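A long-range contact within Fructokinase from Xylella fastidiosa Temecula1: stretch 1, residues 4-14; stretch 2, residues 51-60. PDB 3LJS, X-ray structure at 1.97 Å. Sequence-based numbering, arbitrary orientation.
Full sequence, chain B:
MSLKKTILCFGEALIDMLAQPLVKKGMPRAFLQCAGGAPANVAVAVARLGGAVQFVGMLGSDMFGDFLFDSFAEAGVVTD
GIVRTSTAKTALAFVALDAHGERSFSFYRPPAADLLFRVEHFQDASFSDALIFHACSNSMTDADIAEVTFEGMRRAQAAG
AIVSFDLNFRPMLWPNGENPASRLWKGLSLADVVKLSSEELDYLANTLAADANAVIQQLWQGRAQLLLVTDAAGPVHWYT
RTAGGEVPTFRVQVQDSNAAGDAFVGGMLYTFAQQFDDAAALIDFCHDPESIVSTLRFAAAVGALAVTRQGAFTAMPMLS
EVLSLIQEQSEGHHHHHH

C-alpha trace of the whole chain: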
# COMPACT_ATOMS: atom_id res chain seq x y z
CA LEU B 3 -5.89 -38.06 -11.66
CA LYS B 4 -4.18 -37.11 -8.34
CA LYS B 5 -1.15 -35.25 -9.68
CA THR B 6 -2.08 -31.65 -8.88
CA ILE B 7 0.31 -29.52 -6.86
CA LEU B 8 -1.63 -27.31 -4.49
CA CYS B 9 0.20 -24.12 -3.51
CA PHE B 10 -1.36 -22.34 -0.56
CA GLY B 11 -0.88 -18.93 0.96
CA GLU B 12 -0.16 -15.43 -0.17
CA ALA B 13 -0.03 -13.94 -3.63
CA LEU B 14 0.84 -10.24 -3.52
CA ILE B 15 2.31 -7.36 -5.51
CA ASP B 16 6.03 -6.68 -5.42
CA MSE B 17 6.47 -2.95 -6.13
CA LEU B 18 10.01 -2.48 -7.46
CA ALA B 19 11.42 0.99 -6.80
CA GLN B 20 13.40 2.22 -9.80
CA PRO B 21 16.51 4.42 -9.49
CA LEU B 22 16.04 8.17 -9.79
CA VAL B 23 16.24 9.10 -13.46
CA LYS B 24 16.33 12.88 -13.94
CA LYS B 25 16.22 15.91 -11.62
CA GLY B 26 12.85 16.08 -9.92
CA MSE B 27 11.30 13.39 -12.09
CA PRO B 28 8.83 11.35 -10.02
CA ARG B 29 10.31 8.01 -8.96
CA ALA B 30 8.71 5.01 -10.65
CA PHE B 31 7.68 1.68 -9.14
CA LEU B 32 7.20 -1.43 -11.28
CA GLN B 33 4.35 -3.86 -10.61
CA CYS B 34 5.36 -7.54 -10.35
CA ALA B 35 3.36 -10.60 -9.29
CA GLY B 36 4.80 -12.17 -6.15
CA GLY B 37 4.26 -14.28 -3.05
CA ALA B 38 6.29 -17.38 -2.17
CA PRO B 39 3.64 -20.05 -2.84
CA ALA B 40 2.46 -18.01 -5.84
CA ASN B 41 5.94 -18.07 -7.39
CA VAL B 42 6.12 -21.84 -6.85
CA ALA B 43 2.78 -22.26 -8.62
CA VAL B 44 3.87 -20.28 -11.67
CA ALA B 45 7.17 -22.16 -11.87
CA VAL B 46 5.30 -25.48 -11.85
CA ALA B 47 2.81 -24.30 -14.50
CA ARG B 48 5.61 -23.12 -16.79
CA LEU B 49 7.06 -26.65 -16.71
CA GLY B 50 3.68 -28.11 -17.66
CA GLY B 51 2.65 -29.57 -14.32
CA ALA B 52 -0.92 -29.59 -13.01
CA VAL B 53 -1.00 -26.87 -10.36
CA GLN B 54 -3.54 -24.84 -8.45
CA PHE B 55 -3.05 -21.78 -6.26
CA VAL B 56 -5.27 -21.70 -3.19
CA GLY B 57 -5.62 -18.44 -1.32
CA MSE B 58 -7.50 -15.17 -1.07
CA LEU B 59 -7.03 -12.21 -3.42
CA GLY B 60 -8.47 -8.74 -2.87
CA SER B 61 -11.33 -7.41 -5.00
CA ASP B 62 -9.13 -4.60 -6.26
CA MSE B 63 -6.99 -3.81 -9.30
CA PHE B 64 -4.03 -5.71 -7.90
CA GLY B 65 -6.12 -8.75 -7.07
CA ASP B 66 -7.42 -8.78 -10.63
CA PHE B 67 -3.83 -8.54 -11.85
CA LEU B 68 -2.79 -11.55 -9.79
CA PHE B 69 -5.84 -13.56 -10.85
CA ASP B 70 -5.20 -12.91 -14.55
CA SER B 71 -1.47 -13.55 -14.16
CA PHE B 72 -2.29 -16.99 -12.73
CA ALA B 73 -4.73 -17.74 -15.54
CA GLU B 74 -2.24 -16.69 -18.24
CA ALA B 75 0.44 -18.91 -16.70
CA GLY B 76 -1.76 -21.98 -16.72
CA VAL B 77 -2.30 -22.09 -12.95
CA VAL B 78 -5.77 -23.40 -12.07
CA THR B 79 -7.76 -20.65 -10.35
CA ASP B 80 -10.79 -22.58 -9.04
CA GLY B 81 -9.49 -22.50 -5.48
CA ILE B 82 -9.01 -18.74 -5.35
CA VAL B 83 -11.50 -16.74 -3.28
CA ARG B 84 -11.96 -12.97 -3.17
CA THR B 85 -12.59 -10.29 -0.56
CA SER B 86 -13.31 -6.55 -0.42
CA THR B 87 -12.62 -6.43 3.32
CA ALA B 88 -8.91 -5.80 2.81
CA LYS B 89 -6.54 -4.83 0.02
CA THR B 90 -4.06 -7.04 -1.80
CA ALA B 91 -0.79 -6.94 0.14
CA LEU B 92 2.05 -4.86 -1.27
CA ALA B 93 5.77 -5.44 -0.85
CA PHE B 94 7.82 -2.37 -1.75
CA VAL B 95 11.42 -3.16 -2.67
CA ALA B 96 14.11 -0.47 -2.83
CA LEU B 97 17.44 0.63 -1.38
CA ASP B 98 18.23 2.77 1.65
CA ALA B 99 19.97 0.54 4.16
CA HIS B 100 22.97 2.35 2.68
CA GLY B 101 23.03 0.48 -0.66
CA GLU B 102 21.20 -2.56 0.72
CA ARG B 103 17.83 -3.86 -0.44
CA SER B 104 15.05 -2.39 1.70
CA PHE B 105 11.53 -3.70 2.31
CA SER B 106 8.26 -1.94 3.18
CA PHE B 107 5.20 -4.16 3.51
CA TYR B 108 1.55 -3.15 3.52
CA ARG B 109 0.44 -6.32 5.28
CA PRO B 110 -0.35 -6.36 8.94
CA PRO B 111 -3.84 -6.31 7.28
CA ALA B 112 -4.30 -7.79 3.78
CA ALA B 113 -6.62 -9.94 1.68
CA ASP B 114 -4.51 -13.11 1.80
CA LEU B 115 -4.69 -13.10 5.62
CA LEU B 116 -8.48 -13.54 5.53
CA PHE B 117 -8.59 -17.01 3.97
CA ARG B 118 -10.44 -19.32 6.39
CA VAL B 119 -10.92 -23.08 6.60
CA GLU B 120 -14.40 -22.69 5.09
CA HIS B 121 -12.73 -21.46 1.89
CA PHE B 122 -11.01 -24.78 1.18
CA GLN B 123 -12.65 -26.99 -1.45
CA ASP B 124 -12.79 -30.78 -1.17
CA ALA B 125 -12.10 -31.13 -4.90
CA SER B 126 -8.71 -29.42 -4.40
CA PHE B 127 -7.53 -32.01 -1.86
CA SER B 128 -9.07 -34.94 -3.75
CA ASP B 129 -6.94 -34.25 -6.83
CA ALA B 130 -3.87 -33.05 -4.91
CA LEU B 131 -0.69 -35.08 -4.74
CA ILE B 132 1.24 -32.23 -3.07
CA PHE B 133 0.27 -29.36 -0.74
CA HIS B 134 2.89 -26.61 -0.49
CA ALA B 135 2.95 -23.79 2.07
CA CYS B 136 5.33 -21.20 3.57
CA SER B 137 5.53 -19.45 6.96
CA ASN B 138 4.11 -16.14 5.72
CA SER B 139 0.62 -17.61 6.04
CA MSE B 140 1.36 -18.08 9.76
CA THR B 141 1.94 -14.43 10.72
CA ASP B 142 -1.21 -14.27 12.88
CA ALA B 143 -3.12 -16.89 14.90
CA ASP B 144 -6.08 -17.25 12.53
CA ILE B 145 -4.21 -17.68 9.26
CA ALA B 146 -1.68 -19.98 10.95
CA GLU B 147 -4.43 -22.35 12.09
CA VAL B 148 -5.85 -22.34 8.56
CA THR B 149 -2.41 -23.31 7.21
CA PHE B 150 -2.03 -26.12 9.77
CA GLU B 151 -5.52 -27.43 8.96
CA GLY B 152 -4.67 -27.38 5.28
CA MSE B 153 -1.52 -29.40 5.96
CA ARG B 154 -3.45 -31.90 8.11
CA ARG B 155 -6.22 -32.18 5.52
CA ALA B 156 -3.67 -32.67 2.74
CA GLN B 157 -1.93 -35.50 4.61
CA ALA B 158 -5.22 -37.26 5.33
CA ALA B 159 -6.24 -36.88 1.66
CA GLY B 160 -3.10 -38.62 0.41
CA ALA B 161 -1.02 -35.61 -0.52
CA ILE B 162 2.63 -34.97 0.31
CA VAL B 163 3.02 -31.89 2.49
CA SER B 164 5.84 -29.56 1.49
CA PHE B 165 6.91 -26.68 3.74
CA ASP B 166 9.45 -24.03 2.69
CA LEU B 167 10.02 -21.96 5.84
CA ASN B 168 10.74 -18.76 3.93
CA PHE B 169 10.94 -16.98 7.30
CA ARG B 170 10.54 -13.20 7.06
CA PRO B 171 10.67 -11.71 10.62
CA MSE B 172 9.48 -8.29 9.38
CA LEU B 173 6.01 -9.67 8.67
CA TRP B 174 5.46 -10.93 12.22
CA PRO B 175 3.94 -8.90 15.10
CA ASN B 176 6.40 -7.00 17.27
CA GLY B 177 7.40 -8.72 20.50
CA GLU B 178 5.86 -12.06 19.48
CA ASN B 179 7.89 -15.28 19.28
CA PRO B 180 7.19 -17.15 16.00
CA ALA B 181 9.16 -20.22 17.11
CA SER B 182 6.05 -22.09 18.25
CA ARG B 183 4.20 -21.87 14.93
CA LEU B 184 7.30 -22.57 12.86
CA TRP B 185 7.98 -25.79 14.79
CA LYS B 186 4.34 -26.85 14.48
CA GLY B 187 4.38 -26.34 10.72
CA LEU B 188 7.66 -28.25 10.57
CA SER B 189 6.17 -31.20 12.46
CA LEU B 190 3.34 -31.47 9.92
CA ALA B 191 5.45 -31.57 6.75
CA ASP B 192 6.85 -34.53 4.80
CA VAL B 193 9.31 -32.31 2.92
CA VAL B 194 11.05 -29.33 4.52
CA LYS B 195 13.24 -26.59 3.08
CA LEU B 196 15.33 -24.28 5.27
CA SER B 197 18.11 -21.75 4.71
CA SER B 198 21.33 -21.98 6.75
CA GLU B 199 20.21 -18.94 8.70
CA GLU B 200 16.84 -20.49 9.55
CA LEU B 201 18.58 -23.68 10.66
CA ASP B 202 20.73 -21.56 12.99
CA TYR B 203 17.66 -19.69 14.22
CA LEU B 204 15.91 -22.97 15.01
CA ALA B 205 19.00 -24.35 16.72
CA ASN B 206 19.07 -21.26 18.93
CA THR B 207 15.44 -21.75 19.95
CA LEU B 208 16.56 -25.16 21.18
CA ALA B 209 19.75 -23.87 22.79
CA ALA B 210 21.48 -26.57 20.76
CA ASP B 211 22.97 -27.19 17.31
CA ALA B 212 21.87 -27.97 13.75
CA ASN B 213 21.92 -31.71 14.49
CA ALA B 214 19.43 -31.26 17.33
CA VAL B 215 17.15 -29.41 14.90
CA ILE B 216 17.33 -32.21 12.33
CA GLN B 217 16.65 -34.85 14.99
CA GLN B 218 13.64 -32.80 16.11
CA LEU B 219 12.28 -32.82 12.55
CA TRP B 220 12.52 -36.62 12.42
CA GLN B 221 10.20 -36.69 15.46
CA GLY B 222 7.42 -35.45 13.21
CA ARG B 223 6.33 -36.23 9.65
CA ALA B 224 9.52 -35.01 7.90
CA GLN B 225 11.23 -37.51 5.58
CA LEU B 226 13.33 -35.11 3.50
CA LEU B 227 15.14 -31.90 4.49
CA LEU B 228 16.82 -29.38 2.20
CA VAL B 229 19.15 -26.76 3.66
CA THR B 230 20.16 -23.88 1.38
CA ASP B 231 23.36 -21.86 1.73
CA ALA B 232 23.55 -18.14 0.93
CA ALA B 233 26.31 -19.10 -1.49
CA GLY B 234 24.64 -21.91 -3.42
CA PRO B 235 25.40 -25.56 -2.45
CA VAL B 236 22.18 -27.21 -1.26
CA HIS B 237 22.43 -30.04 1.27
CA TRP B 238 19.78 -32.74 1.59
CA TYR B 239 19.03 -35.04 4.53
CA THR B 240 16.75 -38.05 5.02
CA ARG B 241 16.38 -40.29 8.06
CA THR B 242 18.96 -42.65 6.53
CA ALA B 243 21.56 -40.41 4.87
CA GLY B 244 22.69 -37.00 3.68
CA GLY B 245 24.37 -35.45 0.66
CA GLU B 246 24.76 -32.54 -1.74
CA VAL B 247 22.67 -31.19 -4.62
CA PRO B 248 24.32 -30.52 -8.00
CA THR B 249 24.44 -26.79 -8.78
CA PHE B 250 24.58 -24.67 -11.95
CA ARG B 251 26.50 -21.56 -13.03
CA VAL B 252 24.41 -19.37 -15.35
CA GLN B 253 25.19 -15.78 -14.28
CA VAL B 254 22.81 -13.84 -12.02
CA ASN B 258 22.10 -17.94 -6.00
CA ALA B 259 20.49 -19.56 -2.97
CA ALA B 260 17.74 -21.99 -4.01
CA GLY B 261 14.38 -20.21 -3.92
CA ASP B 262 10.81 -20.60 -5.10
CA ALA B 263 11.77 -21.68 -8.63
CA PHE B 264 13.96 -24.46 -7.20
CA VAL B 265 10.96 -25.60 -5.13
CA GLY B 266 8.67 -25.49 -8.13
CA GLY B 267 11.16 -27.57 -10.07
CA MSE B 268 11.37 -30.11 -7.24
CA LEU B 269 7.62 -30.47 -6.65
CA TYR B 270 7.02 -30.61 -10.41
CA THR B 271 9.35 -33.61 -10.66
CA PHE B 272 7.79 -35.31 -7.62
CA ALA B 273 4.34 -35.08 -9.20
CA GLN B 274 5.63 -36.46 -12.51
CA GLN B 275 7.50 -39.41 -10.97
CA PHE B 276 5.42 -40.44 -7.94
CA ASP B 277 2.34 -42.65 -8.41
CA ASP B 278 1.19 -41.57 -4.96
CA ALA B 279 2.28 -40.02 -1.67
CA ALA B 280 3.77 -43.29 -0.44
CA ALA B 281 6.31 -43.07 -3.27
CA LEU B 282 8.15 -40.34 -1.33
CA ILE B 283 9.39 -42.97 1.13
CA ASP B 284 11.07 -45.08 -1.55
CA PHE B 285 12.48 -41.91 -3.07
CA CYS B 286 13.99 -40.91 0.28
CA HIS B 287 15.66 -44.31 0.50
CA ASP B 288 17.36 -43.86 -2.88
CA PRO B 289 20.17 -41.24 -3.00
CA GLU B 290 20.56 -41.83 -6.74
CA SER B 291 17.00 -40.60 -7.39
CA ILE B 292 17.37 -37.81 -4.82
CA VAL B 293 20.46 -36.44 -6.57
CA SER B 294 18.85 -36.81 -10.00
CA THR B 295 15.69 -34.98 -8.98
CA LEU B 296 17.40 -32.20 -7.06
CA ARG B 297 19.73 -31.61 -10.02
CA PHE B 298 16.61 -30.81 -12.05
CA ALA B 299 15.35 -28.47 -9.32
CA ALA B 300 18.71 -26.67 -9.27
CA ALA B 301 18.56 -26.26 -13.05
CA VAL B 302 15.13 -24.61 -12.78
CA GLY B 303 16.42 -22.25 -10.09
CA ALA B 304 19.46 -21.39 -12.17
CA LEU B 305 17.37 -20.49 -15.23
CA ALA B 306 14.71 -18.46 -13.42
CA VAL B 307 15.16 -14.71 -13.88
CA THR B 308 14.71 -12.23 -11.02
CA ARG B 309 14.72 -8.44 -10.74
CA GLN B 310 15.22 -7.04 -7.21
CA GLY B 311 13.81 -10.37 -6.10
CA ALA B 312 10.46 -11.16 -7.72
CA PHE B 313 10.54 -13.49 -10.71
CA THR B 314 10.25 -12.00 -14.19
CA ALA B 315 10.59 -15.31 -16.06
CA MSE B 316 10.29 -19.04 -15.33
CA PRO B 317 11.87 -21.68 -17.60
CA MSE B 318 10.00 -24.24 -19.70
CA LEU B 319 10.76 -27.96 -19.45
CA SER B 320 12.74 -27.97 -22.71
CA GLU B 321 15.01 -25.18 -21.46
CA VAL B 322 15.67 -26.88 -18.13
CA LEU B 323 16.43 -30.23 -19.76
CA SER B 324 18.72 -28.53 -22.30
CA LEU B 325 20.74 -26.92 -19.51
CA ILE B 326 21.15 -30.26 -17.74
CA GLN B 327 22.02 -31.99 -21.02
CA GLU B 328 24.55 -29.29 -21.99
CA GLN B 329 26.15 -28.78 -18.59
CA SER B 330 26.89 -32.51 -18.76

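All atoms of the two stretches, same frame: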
# COMPACT_ATOMS: atom_id res chain seq x y z
N LYS B 4 -4.61 -37.74 -9.60
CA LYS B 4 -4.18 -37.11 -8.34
C LYS B 4 -2.72 -36.74 -8.57
O LYS B 4 -1.81 -37.40 -8.07
CB LYS B 4 -4.34 -38.12 -7.19
CG LYS B 4 -4.34 -37.54 -5.77
CD LYS B 4 -4.71 -38.57 -4.68
CE LYS B 4 -4.60 -37.97 -3.27
NZ LYS B 4 -5.43 -36.75 -3.04
N LYS B 5 -2.50 -35.69 -9.36
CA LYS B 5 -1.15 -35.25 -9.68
C LYS B 5 -1.02 -33.74 -9.52
O LYS B 5 0.02 -33.16 -9.83
CB LYS B 5 -0.80 -35.61 -11.13
CG LYS B 5 -1.02 -37.08 -11.52
CD LYS B 5 -0.02 -38.00 -10.82
CE LYS B 5 1.19 -38.29 -11.72
NZ LYS B 5 2.16 -39.22 -11.06
N THR B 6 -2.07 -33.10 -9.03
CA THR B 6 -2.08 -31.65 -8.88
C THR B 6 -1.27 -31.18 -7.69
O THR B 6 -1.31 -31.78 -6.61
CB THR B 6 -3.53 -31.12 -8.74
OG1 THR B 6 -4.30 -31.55 -9.86
CG2 THR B 6 -3.54 -29.59 -8.67
N ILE B 7 -0.50 -30.12 -7.91
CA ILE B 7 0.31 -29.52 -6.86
C ILE B 7 -0.51 -28.33 -6.37
O ILE B 7 -0.86 -27.44 -7.14
CB ILE B 7 1.66 -29.03 -7.40
CG1 ILE B 7 2.47 -30.25 -7.86
CG2 ILE B 7 2.42 -28.25 -6.31
CD1 ILE B 7 3.74 -29.91 -8.58
N LEU B 8 -0.83 -28.36 -5.09
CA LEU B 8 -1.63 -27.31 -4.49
C LEU B 8 -0.73 -26.37 -3.70
O LEU B 8 -0.11 -26.77 -2.72
CB LEU B 8 -2.69 -27.99 -3.61
CG LEU B 8 -3.50 -27.32 -2.52
CD1 LEU B 8 -3.61 -25.84 -2.76
CD2 LEU B 8 -4.87 -28.00 -2.46
N CYS B 9 -0.63 -25.13 -4.17
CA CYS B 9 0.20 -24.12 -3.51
C CYS B 9 -0.71 -23.20 -2.72
O CYS B 9 -1.58 -22.55 -3.28
CB CYS B 9 0.98 -23.31 -4.55
SG CYS B 9 2.21 -24.29 -5.45
N PHE B 10 -0.50 -23.15 -1.41
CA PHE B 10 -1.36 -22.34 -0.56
C PHE B 10 -0.70 -21.17 0.14
O PHE B 10 0.44 -21.25 0.59
CB PHE B 10 -1.99 -23.24 0.51
CG PHE B 10 -2.78 -22.48 1.54
CD1 PHE B 10 -4.08 -22.07 1.28
CD2 PHE B 10 -2.19 -22.13 2.76
CE1 PHE B 10 -4.79 -21.31 2.22
CE2 PHE B 10 -2.89 -21.37 3.70
CZ PHE B 10 -4.19 -20.96 3.42
N GLY B 11 -1.43 -20.07 0.26
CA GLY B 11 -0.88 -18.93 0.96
C GLY B 11 -1.11 -17.56 0.37
O GLY B 11 -2.21 -17.22 -0.07
N GLU B 12 -0.05 -16.77 0.34
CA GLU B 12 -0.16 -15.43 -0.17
C GLU B 12 0.37 -15.21 -1.57
O GLU B 12 1.38 -15.79 -1.98
CB GLU B 12 0.53 -14.45 0.79
CG GLU B 12 2.04 -14.31 0.62
CD GLU B 12 2.83 -15.52 1.10
OE1 GLU B 12 2.22 -16.53 1.53
OE2 GLU B 12 4.09 -15.47 1.04
N ALA B 13 -0.36 -14.38 -2.29
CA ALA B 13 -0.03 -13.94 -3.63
C ALA B 13 -0.14 -12.43 -3.37
O ALA B 13 -1.13 -11.97 -2.81
CB ALA B 13 -1.07 -14.40 -4.64
N LEU B 14 0.88 -11.67 -3.75
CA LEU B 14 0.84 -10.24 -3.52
C LEU B 14 1.59 -9.51 -4.61
O LEU B 14 2.15 -10.14 -5.51
CB LEU B 14 1.45 -9.90 -2.15
CG LEU B 14 2.78 -10.57 -1.79
CD1 LEU B 14 3.91 -10.04 -2.66
CD2 LEU B 14 3.08 -10.30 -0.32
N GLY B 51 3.29 -28.77 -15.35
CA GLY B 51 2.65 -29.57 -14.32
C GLY B 51 1.26 -29.07 -13.96
O GLY B 51 0.94 -27.90 -14.17
N ALA B 52 0.43 -29.96 -13.42
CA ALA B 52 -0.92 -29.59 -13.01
C ALA B 52 -0.76 -28.88 -11.67
O ALA B 52 -0.27 -29.48 -10.71
CB ALA B 52 -1.80 -30.84 -12.85
N VAL B 53 -1.16 -27.62 -11.59
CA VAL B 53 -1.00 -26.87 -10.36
C VAL B 53 -2.13 -25.89 -10.12
O VAL B 53 -2.68 -25.30 -11.05
CB VAL B 53 0.35 -26.10 -10.35
CG1 VAL B 53 0.39 -25.11 -11.51
CG2 VAL B 53 0.53 -25.37 -9.03
N GLN B 54 -2.48 -25.73 -8.85
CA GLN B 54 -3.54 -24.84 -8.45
C GLN B 54 -3.03 -23.94 -7.33
O GLN B 54 -2.22 -24.38 -6.50
CB GLN B 54 -4.73 -25.68 -7.97
CG GLN B 54 -5.88 -24.91 -7.36
CD GLN B 54 -7.01 -25.83 -6.91
OE1 GLN B 54 -6.82 -27.03 -6.76
NE2 GLN B 54 -8.18 -25.25 -6.67
N PHE B 55 -3.44 -22.68 -7.34
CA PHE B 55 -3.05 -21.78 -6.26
C PHE B 55 -4.29 -21.58 -5.41
O PHE B 55 -5.35 -21.20 -5.92
CB PHE B 55 -2.59 -20.42 -6.77
CG PHE B 55 -2.28 -19.44 -5.67
CD1 PHE B 55 -1.07 -19.50 -4.98
CD2 PHE B 55 -3.23 -18.51 -5.26
CE1 PHE B 55 -0.80 -18.65 -3.91
CE2 PHE B 55 -2.98 -17.65 -4.19
CZ PHE B 55 -1.76 -17.72 -3.51
N VAL B 56 -4.16 -21.85 -4.11
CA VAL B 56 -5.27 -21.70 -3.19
C VAL B 56 -4.96 -20.58 -2.21
O VAL B 56 -3.95 -20.60 -1.50
CB VAL B 56 -5.53 -23.02 -2.41
CG1 VAL B 56 -6.60 -22.81 -1.34
CG2 VAL B 56 -5.99 -24.10 -3.40
N GLY B 57 -5.82 -19.57 -2.19
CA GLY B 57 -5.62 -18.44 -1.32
C GLY B 57 -6.64 -17.36 -1.62
O GLY B 57 -7.48 -17.52 -2.52
N MSE B 58 -6.56 -16.26 -0.89
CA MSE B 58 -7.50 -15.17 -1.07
C MSE B 58 -6.85 -13.95 -1.70
O MSE B 58 -5.77 -13.53 -1.28
CB MSE B 58 -8.12 -14.81 0.28
CG MSE B 58 -9.21 -13.76 0.21
SE MSE B 58 -10.19 -13.69 1.88
CE MSE B 58 -11.68 -14.82 1.39
N LEU B 59 -7.50 -13.40 -2.72
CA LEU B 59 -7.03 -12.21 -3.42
C LEU B 59 -8.04 -11.09 -3.16
O LEU B 59 -9.24 -11.34 -3.02
CB LEU B 59 -6.96 -12.46 -4.92
CG LEU B 59 -6.11 -13.63 -5.42
CD1 LEU B 59 -6.06 -13.62 -6.94
CD2 LEU B 59 -4.71 -13.52 -4.85
N GLY B 60 -7.56 -9.85 -3.10
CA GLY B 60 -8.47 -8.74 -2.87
C GLY B 60 -9.33 -8.48 -4.09
O GLY B 60 -9.01 -8.93 -5.20
O HOH W 1 1.60 -31.74 -11.34
O HOH W 2 -4.69 -16.49 1.23
O HOH W 3 -3.34 -14.99 -1.65
O HOH W 4 -3.77 -11.48 -1.99

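The apolar centre of this contact lies on both faces of a parallel pair of strands, Ile7 to Phe10 beside Val53 to Val56, and continues past them along the chain. On one face Ile7, Cys9, Val53 and Phe55 project together. The CG2 methyl of Val53 lies 4.2 Å from Ile7 CB and 4.1 Å from Cys9 SG, so the one methyl touches two residues of the other strand. Phe55, with chi1 at t, carries its ring past Cys9, whose CB is 4.3 Å from Phe55 CD1, and on to Ala13. There Ala13 CB points toward the second stretch and meets Phe55 CZ at 3.6 Å and Leu59 CD2 at 3.8 Å. A single methyl suffices at Ala13, because the longer side chains of Phe55 and Leu59 reach to it.

The other face carries Leu8, Phe10, Gln54 and Val56. Val56 packs against two larger neighbours, one at each methyl: its CG2 lies 3.0 Å from Leu8 CD1, a very tight approach, and its CG1 3.7 Å from Phe10 CD1. Gln54 is buried here despite its polar amide, whose oxygen and nitrogen are both hydrogen-bonded elsewhere in the structure.

Between these faces the backbones are joined by a regular parallel ladder. Ile7 N donates to Ala52 O and Gln54 N to Ile7 O, both at 2.9 Å; Cys9 N then donates to Gln54 O at 2.9 Å and Val56 N to Cys9 O at 2.8 Å. Gly11 N closes the series on Val56 O at 3.1 Å. The bonds satisfy buried peptide groups, and the extended backbone places successive side chains on opposite faces. Gly11 adopts backbone angles that would jam a CB against the preceding carbonyl, and at Gly57, where the chain turns a corner, a CB would lie only 2.5 Å from Gly11 O. Glycine therefore suits both sites.

Beyond the ladder, water takes over. Water 2 accepts from Met58 N (2.8 Å), a selenomethionine, and lies 2.9 Å from Gly11 O, one of several acceptors competing for its protons. Water 3 donates to Gly11 O at 3.0 Å and Met58 O at 2.9 Å, and water 4 links Ala13 O (2.8 Å) to Met58 O (3.0 Å), bridging backbones that have separated. At the other end, exposed Ala52 turns its small CB toward the first stretch, 4.0 Å from Thr6 OG1, and water 1 donates to Lys5 O (2.6 Å) and Ala52 O (3.0 Å).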